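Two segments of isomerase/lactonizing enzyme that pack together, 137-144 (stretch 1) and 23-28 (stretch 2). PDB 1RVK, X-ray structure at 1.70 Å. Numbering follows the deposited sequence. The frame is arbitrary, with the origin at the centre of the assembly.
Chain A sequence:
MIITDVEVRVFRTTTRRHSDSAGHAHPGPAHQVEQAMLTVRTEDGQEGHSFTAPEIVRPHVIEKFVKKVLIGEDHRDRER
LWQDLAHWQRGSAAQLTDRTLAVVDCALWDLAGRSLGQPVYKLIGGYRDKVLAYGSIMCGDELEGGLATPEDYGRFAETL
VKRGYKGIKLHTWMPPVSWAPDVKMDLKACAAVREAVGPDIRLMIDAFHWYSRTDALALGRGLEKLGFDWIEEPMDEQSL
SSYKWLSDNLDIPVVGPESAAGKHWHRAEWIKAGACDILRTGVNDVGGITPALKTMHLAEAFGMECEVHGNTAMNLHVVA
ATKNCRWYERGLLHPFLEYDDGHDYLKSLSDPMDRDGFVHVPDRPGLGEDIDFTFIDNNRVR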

# COMPACT_ATOMS: atom_id res chain seq x y z
N ILE A 137 3.73 9.04 7.19
CA ILE A 137 3.10 10.35 7.24
C ILE A 137 2.56 10.86 5.91
O ILE A 137 3.23 10.77 4.88
CB ILE A 137 4.08 11.40 7.80
CG1 ILE A 137 4.63 10.94 9.15
CG2 ILE A 137 3.38 12.75 7.96
CD1 ILE A 137 5.72 11.83 9.71
N MSE A 138 1.34 11.40 5.93
CA MSE A 138 0.70 11.94 4.73
C MSE A 138 1.54 13.02 4.06
O MSE A 138 2.41 13.63 4.69
CB MSE A 138 -0.65 12.57 5.06
CG MSE A 138 -1.77 11.60 5.38
SE MSE A 138 -3.48 12.53 5.42
CE MSE A 138 -4.64 10.99 5.35
N CYS A 139 1.27 13.26 2.78
CA CYS A 139 1.96 14.29 2.02
C CYS A 139 1.77 15.62 2.75
O CYS A 139 0.79 15.80 3.48
CB CYS A 139 1.37 14.41 0.61
SG CYS A 139 1.67 12.98 -0.44
N GLY A 140 2.69 16.55 2.53
CA GLY A 140 2.59 17.84 3.18
C GLY A 140 1.39 18.65 2.74
O GLY A 140 0.81 18.41 1.68
N ASP A 141 1.01 19.63 3.55
CA ASP A 141 -0.13 20.48 3.24
C ASP A 141 0.17 21.93 3.60
O ASP A 141 1.32 22.32 3.80
CB ASP A 141 -1.39 20.00 3.97
CG ASP A 141 -1.16 19.78 5.46
OD1 ASP A 141 -0.63 20.69 6.13
OD2 ASP A 141 -1.52 18.70 5.96
N GLU A 142 -0.89 22.74 3.68
CA GLU A 142 -0.75 24.14 4.04
C GLU A 142 -1.67 24.45 5.21
O GLU A 142 -2.13 25.58 5.38
CB GLU A 142 -1.07 25.02 2.82
CG GLU A 142 -0.05 24.86 1.70
CD GLU A 142 -0.39 25.67 0.46
OE1 GLU A 142 -1.30 25.26 -0.29
OE2 GLU A 142 0.26 26.72 0.25
N LEU A 143 -1.94 23.42 6.01
CA LEU A 143 -2.79 23.52 7.18
C LEU A 143 -1.97 23.89 8.41
O LEU A 143 -1.06 23.17 8.80
CB LEU A 143 -3.49 22.18 7.44
CG LEU A 143 -4.67 21.76 6.56
CD1 LEU A 143 -4.44 22.16 5.13
CD2 LEU A 143 -4.87 20.25 6.67
N GLU A 144 -2.30 25.03 9.02
CA GLU A 144 -1.59 25.49 10.20
C GLU A 144 -1.61 24.41 11.28
O GLU A 144 -2.68 23.92 11.65
CB GLU A 144 -2.23 26.77 10.71
CG GLU A 144 -1.37 27.55 11.70
CD GLU A 144 -1.98 28.90 12.04
OE1 GLU A 144 -2.26 29.67 11.10
OE2 GLU A 144 -2.17 29.18 13.23
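Stretch 2, residues 23-28: GHAHPG

The contact between these two segments illustrates how an extended strand can pack on an irregular loop mainly through side chains, with one direct hydrogen bond and one bridging water in place of a regular ladder of backbone bonds. Stretch 2 is a strand from Ala-25 to Pro-27 and Gly-28, preceded by non-strand residues Gly-23 and His-24, whereas stretch 1 runs largely as loop beyond Ile-137. From Cys-139 to Leu-143, stretch 1 runs in broadly the same sense as His-24 to Gly-28. The backbones keep their distance: CA of Met-138 lies 6.5 Å from CA of Ala-25, and CA of Cys-139 lies 6.7 Å from CA of His-24. Water 1 fills part of this gap, accepting from Cys-139 N at 2.8 Å and donating to Ala-25 O at 2.7 Å, so that two backbone groups too far apart to pair are satisfied together. Around it, Cys-139 SG sits 3.8 Å from His-24 CB and meets the imidazole obliquely. Selenomethionine Met-138 reaches across to the strand, its SE 3.8 Å from both His-26 CA and Pro-27 CD, and its CE 4.0 Å from Ala-25 CB. The end of His-26 comes nearer than its sideways CB suggests: NE2 donates to Gly-140 O at 3.2 Å, the acceptor lying at the ring edge. Farther along, Leu-143 CD2 rests 3.7 Å from Pro-27 CG.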

# COMPACT_ATOMS: atom_id res chain seq x y z
N GLY A 23 -4.19 13.28 -6.59
CA GLY A 23 -4.39 12.01 -5.91
C GLY A 23 -3.71 11.84 -4.56
O GLY A 23 -3.69 10.74 -4.02
N HIS A 24 -3.17 12.92 -4.00
CA HIS A 24 -2.50 12.83 -2.70
C HIS A 24 -3.51 13.03 -1.57
O HIS A 24 -4.37 13.91 -1.65
CB HIS A 24 -1.38 13.88 -2.60
CG HIS A 24 -0.43 13.84 -3.76
ND1 HIS A 24 0.22 12.69 -4.15
CD2 HIS A 24 -0.03 14.81 -4.62
CE1 HIS A 24 0.97 12.95 -5.20
NE2 HIS A 24 0.84 14.22 -5.51
N ALA A 25 -3.40 12.22 -0.52
CA ALA A 25 -4.32 12.29 0.61
C ALA A 25 -4.03 13.44 1.57
O ALA A 25 -2.88 13.79 1.82
CB ALA A 25 -4.30 10.97 1.37
N HIS A 26 -5.11 14.01 2.11
CA HIS A 26 -5.02 15.12 3.06
C HIS A 26 -6.23 15.06 3.97
O HIS A 26 -7.27 14.54 3.60
CB HIS A 26 -5.04 16.47 2.35
CG HIS A 26 -3.87 16.71 1.45
ND1 HIS A 26 -3.98 16.71 0.07
CD2 HIS A 26 -2.57 16.95 1.72
CE1 HIS A 26 -2.79 16.94 -0.46
NE2 HIS A 26 -1.92 17.09 0.52
N PRO A 27 -6.10 15.61 5.19
CA PRO A 27 -7.24 15.59 6.10
C PRO A 27 -8.11 16.80 5.77
O PRO A 27 -7.61 17.87 5.43
CB PRO A 27 -6.58 15.70 7.47
CG PRO A 27 -5.41 16.59 7.20
CD PRO A 27 -4.87 16.07 5.87
N GLY A 28 -9.42 16.61 5.84
CA GLY A 28 -10.34 17.70 5.55
C GLY A 28 -11.64 17.53 6.31
O GLY A 28 -11.68 16.85 7.33
O HOH W 1 -0.95 11.91 1.66